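Local coordinates for Lin1840 protein (Listeria innocua serovar 6a, PDB 4ZO9), which probably catalyses the hydrolysis of terminal, non-reducing beta-D-glucosyl residues, releasing beta-D-glucose, at residues Pro85-Ala90 with His131-Ser136; Gly171-Ala176 with Met186-Lys191. The protein carries 2 engineered substitutions. All coordinates share one frame; numbering follows the deposited sequence.

Interaction 1 of 2, residues Pro85-Ala90 with His131-Ser136; sequences PLVFMA and HHVTFS. With BGC (beta-D-glucopyranose), chain C.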
loop_
_atom_site.group_PDB
_atom_site.type_symbol
_atom_site.label_atom_id
_atom_site.label_comp_id
_atom_site.label_asym_id
_atom_site.label_seq_id
_atom_site.Cartn_x
_atom_site.Cartn_y
_atom_site.Cartn_z
ATOM N N PRO A 85 -1.289 -43.910 14.611
ATOM C CA PRO A 85 -0.026 -43.243 14.895
ATOM C C PRO A 85 -0.095 -41.699 14.660
ATOM O O PRO A 85 -0.930 -41.211 13.876
ATOM C CB PRO A 85 0.966 -43.864 13.888
ATOM C CG PRO A 85 0.234 -44.851 13.090
ATOM C CD PRO A 85 -1.234 -44.677 13.357
ATOM N N LEU A 86 0.775 -40.959 15.353
ATOM C CA LEU A 86 0.906 -39.490 15.178
ATOM C C LEU A 86 1.595 -39.183 13.895
ATOM O O LEU A 86 2.482 -39.941 13.479
ATOM C CB LEU A 86 1.770 -38.881 16.268
ATOM C CG LEU A 86 1.131 -38.985 17.635
ATOM C CD1 LEU A 86 2.191 -39.014 18.717
ATOM C CD2 LEU A 86 0.141 -37.851 17.802
ATOM N N VAL A 87 1.205 -38.069 13.273
ATOM C CA VAL A 87 1.987 -37.486 12.177
ATOM C C VAL A 87 2.840 -36.330 12.771
ATOM O O VAL A 87 2.332 -35.503 13.562
ATOM C CB VAL A 87 1.114 -37.051 10.967
ATOM C CG1 VAL A 87 0.062 -36.053 11.386
ATOM C CG2 VAL A 87 1.987 -36.513 9.853
ATOM N N PHE A 88 4.152 -36.387 12.462
ATOM C CA PHE A 88 5.157 -35.396 12.841
ATOM C C PHE A 88 5.454 -34.379 11.746
ATOM O O PHE A 88 5.864 -34.739 10.627
ATOM C CB PHE A 88 6.435 -36.078 13.215
ATOM C CG PHE A 88 6.323 -36.822 14.514
ATOM C CD1 PHE A 88 5.560 -37.985 14.601
ATOM C CD2 PHE A 88 6.934 -36.358 15.635
ATOM C CE1 PHE A 88 5.431 -38.649 15.805
ATOM C CE2 PHE A 88 6.810 -37.031 16.853
ATOM C CZ PHE A 88 6.054 -38.160 16.927
ATOM N N MET A 89 5.266 -33.108 12.089
ATOM C CA MET A 89 5.470 -31.997 11.127
ATOM C C MET A 89 6.550 -31.016 11.588
ATOM O O MET A 89 6.838 -30.900 12.806
ATOM C CB MET A 89 4.146 -31.275 10.876
ATOM C CG MET A 89 2.948 -32.187 10.615
ATOM S SD MET A 89 1.651 -31.273 9.755
ATOM C CE MET A 89 0.357 -32.500 9.902
ATOM N N ALA A 90 7.218 -30.368 10.623
ATOM C CA ALA A 90 8.242 -29.374 10.997
ATOM C C ALA A 90 8.471 -28.288 9.951
ATOM O O ALA A 90 8.187 -28.449 8.784
ATOM C CB ALA A 90 9.555 -30.082 11.266
ATOM N N HIS A 131 10.943 -36.594 10.728
ATOM C CA HIS A 131 9.866 -35.688 10.339
ATOM C C HIS A 131 9.151 -36.181 9.085
ATOM O O HIS A 131 9.786 -36.614 8.143
ATOM C CB HIS A 131 10.389 -34.258 10.087
ATOM C CG HIS A 131 11.197 -33.685 11.205
ATOM N ND1 HIS A 131 10.657 -33.339 12.435
ATOM C CD2 HIS A 131 12.516 -33.409 11.284
ATOM C CE1 HIS A 131 11.604 -32.855 13.202
ATOM N NE2 HIS A 131 12.739 -32.883 12.529
ATOM N N HIS A 132 7.814 -36.074 9.064
ATOM C CA HIS A 132 7.001 -36.589 7.954
ATOM C C HIS A 132 6.555 -35.517 6.959
ATOM O O HIS A 132 6.271 -35.811 5.782
ATOM C CB HIS A 132 5.756 -37.260 8.499
ATOM C CG HIS A 132 6.031 -38.301 9.529
ATOM N ND1 HIS A 132 5.175 -38.545 10.579
ATOM C CD2 HIS A 132 7.050 -39.181 9.668
ATOM C CE1 HIS A 132 5.645 -39.531 11.317
ATOM N NE2 HIS A 132 6.793 -39.919 10.799
ATOM N N VAL A 133 6.411 -34.289 7.457
ATOM C CA VAL A 133 5.862 -33.159 6.720
ATOM C C VAL A 133 6.736 -31.931 6.984
ATOM O O VAL A 133 7.125 -31.662 8.139
ATOM C CB VAL A 133 4.434 -32.738 7.201
ATOM C CG1 VAL A 133 3.889 -31.578 6.349
ATOM C CG2 VAL A 133 3.432 -33.865 7.139
ATOM N N THR A 134 7.032 -31.176 5.919
ATOM C CA THR A 134 7.614 -29.872 6.098
ATOM C C THR A 134 6.645 -28.725 5.795
ATOM O O THR A 134 5.854 -28.829 4.885
ATOM C CB THR A 134 8.878 -29.672 5.287
ATOM O OG1 THR A 134 9.422 -28.365 5.624
ATOM C CG2 THR A 134 8.598 -29.788 3.795
ATOM N N PHE A 135 6.715 -27.624 6.559
ATOM C CA PHE A 135 5.883 -26.456 6.290
ATOM C C PHE A 135 6.574 -25.545 5.274
ATOM O O PHE A 135 6.959 -24.446 5.592
ATOM C CB PHE A 135 5.508 -25.669 7.545
ATOM C CG PHE A 135 4.815 -26.491 8.615
ATOM C CD1 PHE A 135 3.652 -27.195 8.329
ATOM C CD2 PHE A 135 5.360 -26.570 9.888
ATOM C CE1 PHE A 135 2.984 -27.910 9.294
ATOM C CE2 PHE A 135 4.683 -27.223 10.882
ATOM C CZ PHE A 135 3.477 -27.926 10.582
ATOM N N SER A 136 6.698 -26.074 4.067
ATOM C CA SER A 136 7.309 -25.448 2.897
ATOM C C SER A 136 6.740 -26.120 1.614
ATOM O O SER A 136 6.366 -27.289 1.637
ATOM C CB SER A 136 8.833 -25.623 2.975
ATOM O OG SER A 136 9.501 -25.205 1.794
HETATM C C2 BGC C . 4.763 -19.639 11.260
HETATM C C3 BGC C . 4.455 -20.620 10.128
HETATM C C4 BGC C . 4.947 -21.976 10.576
HETATM C C5 BGC C . 3.947 -22.520 11.611
HETATM C C6 BGC C . 4.531 -23.730 12.326
HETATM C C1 BGC C . 4.198 -20.175 12.610
HETATM O O2 BGC C . 4.233 -18.344 10.969
HETATM O O3 BGC C . 5.112 -20.247 8.919
HETATM O O4 BGC C . 5.034 -22.813 9.480
HETATM O O5 BGC C . 3.479 -21.442 12.542
HETATM O O6 BGC C . 5.599 -23.247 13.131
HETATM O O HOH W 1 8.169 -32.919 14.135
#

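Interaction 2 of 2, residues Gly171-Ala176 with Met186-Lys191; sequences GYQGDA and MAACVK. With BGC (beta-D-glucopyranose), chain C.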
loop_
_atom_site.group_PDB
_atom_site.type_symbol
_atom_site.label_atom_id
_atom_site.label_comp_id
_atom_site.label_asym_id
_atom_site.label_seq_id
_atom_site.Cartn_x
_atom_site.Cartn_y
_atom_site.Cartn_z
ATOM N N GLY A 171 10.951 -31.745 -5.269
ATOM C CA GLY A 171 12.164 -32.150 -4.512
ATOM C C GLY A 171 11.876 -32.752 -3.153
ATOM O O GLY A 171 12.559 -33.721 -2.727
ATOM N N TYR A 172 10.902 -32.193 -2.428
ATOM C CA TYR A 172 10.520 -32.751 -1.093
ATOM C C TYR A 172 9.825 -34.105 -1.261
ATOM O O TYR A 172 10.095 -35.093 -0.543
ATOM C CB TYR A 172 9.538 -31.815 -0.355
ATOM C CG TYR A 172 10.086 -30.487 0.192
ATOM C CD1 TYR A 172 11.207 -30.448 1.042
ATOM C CD2 TYR A 172 9.463 -29.275 -0.110
ATOM C CE1 TYR A 172 11.678 -29.257 1.542
ATOM C CE2 TYR A 172 9.970 -28.078 0.375
ATOM C CZ TYR A 172 11.066 -28.070 1.216
ATOM O OH TYR A 172 11.551 -26.876 1.713
ATOM N N GLN A 173 8.871 -34.153 -2.196
ATOM C CA GLN A 173 7.934 -35.279 -2.235
ATOM C C GLN A 173 8.291 -36.400 -3.197
ATOM O O GLN A 173 7.884 -37.528 -3.002
ATOM C CB GLN A 173 6.530 -34.756 -2.593
ATOM C CG GLN A 173 5.948 -33.842 -1.533
ATOM C CD GLN A 173 4.459 -33.556 -1.693
ATOM O OE1 GLN A 173 3.816 -33.092 -0.751
ATOM N NE2 GLN A 173 3.918 -33.782 -2.881
ATOM N N GLY A 174 8.999 -36.081 -4.260
ATOM C CA GLY A 174 9.139 -36.995 -5.392
ATOM C C GLY A 174 7.755 -37.329 -5.939
ATOM O O GLY A 174 6.872 -36.477 -6.034
ATOM N N ASP A 175 7.582 -38.597 -6.275
ATOM C CA ASP A 175 6.320 -39.092 -6.738
ATOM C C ASP A 175 5.362 -39.127 -5.550
ATOM O O ASP A 175 5.452 -39.994 -4.708
ATOM C CB ASP A 175 6.547 -40.488 -7.348
ATOM C CG ASP A 175 5.298 -41.107 -7.898
ATOM O OD1 ASP A 175 4.154 -40.794 -7.477
ATOM O OD2 ASP A 175 5.480 -41.998 -8.709
ATOM N N ALA A 176 4.413 -38.199 -5.505
ATOM C CA ALA A 176 3.515 -38.057 -4.333
ATOM C C ALA A 176 2.743 -39.351 -3.983
ATOM O O ALA A 176 2.464 -39.613 -2.840
ATOM C CB ALA A 176 2.511 -36.922 -4.557
ATOM N N MET A 186 9.296 -36.561 1.789
ATOM C CA MET A 186 8.309 -36.181 2.813
ATOM C C MET A 186 7.200 -35.352 2.212
ATOM O O MET A 186 7.321 -34.878 1.102
ATOM C CB MET A 186 8.975 -35.381 3.939
ATOM C CG MET A 186 9.433 -33.983 3.554
ATOM S SD MET A 186 10.674 -33.290 4.661
ATOM C CE MET A 186 9.938 -33.464 6.272
ATOM N N ALA A 187 6.114 -35.186 2.955
ATOM C CA ALA A 187 4.982 -34.388 2.495
ATOM C C ALA A 187 5.336 -32.905 2.614
ATOM O O ALA A 187 6.029 -32.460 3.542
ATOM C CB ALA A 187 3.707 -34.703 3.275
ATOM N N ALA A 188 4.884 -32.154 1.630
ATOM C CA ALA A 188 5.034 -30.715 1.592
ATOM C C ALA A 188 3.703 -30.120 1.948
ATOM O O ALA A 188 2.637 -30.717 1.661
ATOM C CB ALA A 188 5.470 -30.240 0.204
ATOM N N CYS A 189 3.786 -28.960 2.595
ATOM C CA CYS A 189 2.678 -28.134 2.990
ATOM C C CYS A 189 2.854 -26.719 2.441
ATOM O O CYS A 189 3.678 -25.936 2.931
ATOM C CB CYS A 189 2.614 -28.010 4.494
ATOM S SG CYS A 189 1.178 -27.101 5.091
ATOM N N VAL A 190 2.068 -26.412 1.433
ATOM C CA VAL A 190 2.006 -25.048 0.868
ATOM C C VAL A 190 1.547 -24.038 1.925
ATOM O O VAL A 190 0.635 -24.336 2.703
ATOM C CB VAL A 190 1.042 -25.071 -0.370
ATOM C CG1 VAL A 190 0.734 -23.679 -0.909
ATOM C CG2 VAL A 190 1.671 -25.880 -1.492
ATOM N N LYS A 191 2.167 -22.861 1.999
ATOM C CA LYS A 191 1.719 -21.842 2.973
ATOM C C LYS A 191 1.985 -20.450 2.365
ATOM O O LYS A 191 2.711 -20.354 1.370
ATOM C CB LYS A 191 2.357 -22.055 4.366
ATOM C CG LYS A 191 3.795 -21.621 4.496
ATOM C CD LYS A 191 4.495 -22.272 5.678
ATOM C CE LYS A 191 5.765 -21.513 6.000
ATOM N NZ LYS A 191 6.535 -22.133 7.078
HETATM C C2 BGC C . 4.763 -19.639 11.260
HETATM C C3 BGC C . 4.455 -20.620 10.128
HETATM C C4 BGC C . 4.947 -21.976 10.576
HETATM C C5 BGC C . 3.947 -22.520 11.611
HETATM C C6 BGC C . 4.531 -23.730 12.326
HETATM C C1 BGC C . 4.198 -20.175 12.610
HETATM O O2 BGC C . 4.233 -18.344 10.969
HETATM O O3 BGC C . 5.112 -20.247 8.919
HETATM O O4 BGC C . 5.034 -22.813 9.480
HETATM O O5 BGC C . 3.479 -21.442 12.542
HETATM O O6 BGC C . 5.599 -23.247 13.131
#

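Interaction 1 of 2, residues Pro85-Ala90 with His131-Ser136
M89 pairs with V133 and A90 with T134 in parallel register, joining strands 87-90 and 133-134 as neighbours in the parallel barrel sheet of the N-terminal domain. F88 O accepts two donors, H132 N at 2.8 Å and V133 N, the longer of the two, at 3.2 Å. Further along, A90 N donates to V133 O at 2.8 Å, and A90 O in turn takes F135 N; T134 CA also approaches A90 O in a CA-H...O contact.

The pairing belongs to the TIM-barrel-type sheet of the glycosyl hydrolase family 3 N-terminal domain. M89 and V133 lie side by side on the face that also meets L233 of strand 233-236, with M89 CG 3.8 Å from V133 CB. With its first torsion at -46°, M89 has CG beside the backbone N, and the chain then runs extended and crosses the F135 side chain at about a right angle. M89 CB comes to 3.4 Å from F135 CZ, while SD makes an oblique Met-aromatic contact, 4.8 Å from the ring centroid. F135 is the centre of an inverse gamma turn just past the strand.

Two histidines present ring faces to CH-pi contacts. A90 CB sits over one face of H131, 3.9 Å from the centroid and offset toward the rim. The ND1 edge of that imidazole meets a water in its plane; the water also donates to M89 O, and Y96 OH is hydrogen-bonded to H131 NE2, so both ring nitrogens have partners. At the other end F88 CB lies over a face of the H132 ring, again toward the rim. The rings of F88 and H132 meet obliquely, planes at 85°, with F88 CD1 3.6 Å from H132 CE1.

Interaction 2 of 2, residues Gly171-Ala176 with Met186-Lys191
Y172 and Q173, the last two residues of helix 158-173, meet M186 and A188 through one main-chain and one side-chain acceptor. Q173 supplies the side-chain one: its first torsion, -65°, sets CG beside the backbone N, and the extended chain beyond carries the amide along to strand 187-193. There OE1 accepts A188 N at 2.8 Å in a nearly straight bond, 165° at the hydrogen, with the donor in the amide plane on a lone pair. OE1 also takes K232 N, and NE2 gives to G230 O, so the amide is held at both ends and its rotation is probably fixed. On the way, Q173 CG passes 3.1 Å from M186 O.

The main-chain acceptor is Y172 O, which receives M186 N at 2.9 Å; Q185 NE2 is a second donor. The Y172 side chain starts toward the strand, but its ring leads off to S136, where OH and OG are hydrogen-bonded; Y172 CD2 is the ring atom nearest A188 CB, 4.1 Å off.

Helix 158-173 links parallel neighbours 133-134 and 187-193 in a beta-alpha-beta crossover, and this contact lies where the chain returns to the sheet. Y172 and M186 both pack on helix 112-128 and on T134 of strand 133-134, whereas A187 and C189 lie against L233 of strand 233-236.

Overall arrangement
Strand 133-134 belongs to interaction 1 and its sheet neighbour 187-193 to interaction 2, and the contact centres lie about 11 Å apart. Two probable hydrogen bonds join them directly: S136 OG to Y172 OH at 2.6 Å, and F135 O to K191 NZ at 2.8 Å. H132 O also packs on M186 CB at 3.3 Å. Each contact has a segment that reaches the bound beta-D-glucopyranose. K191 NZ donates to its O3 at 3.0 Å and its O4 at 2.9 Å, while F135 CB lies 3.5 Å from the same O4. F135 O, bonded to K191 NZ, probably helps to position it at the sugar, which D91, R149, H192 and E473 also hydrogen-bond.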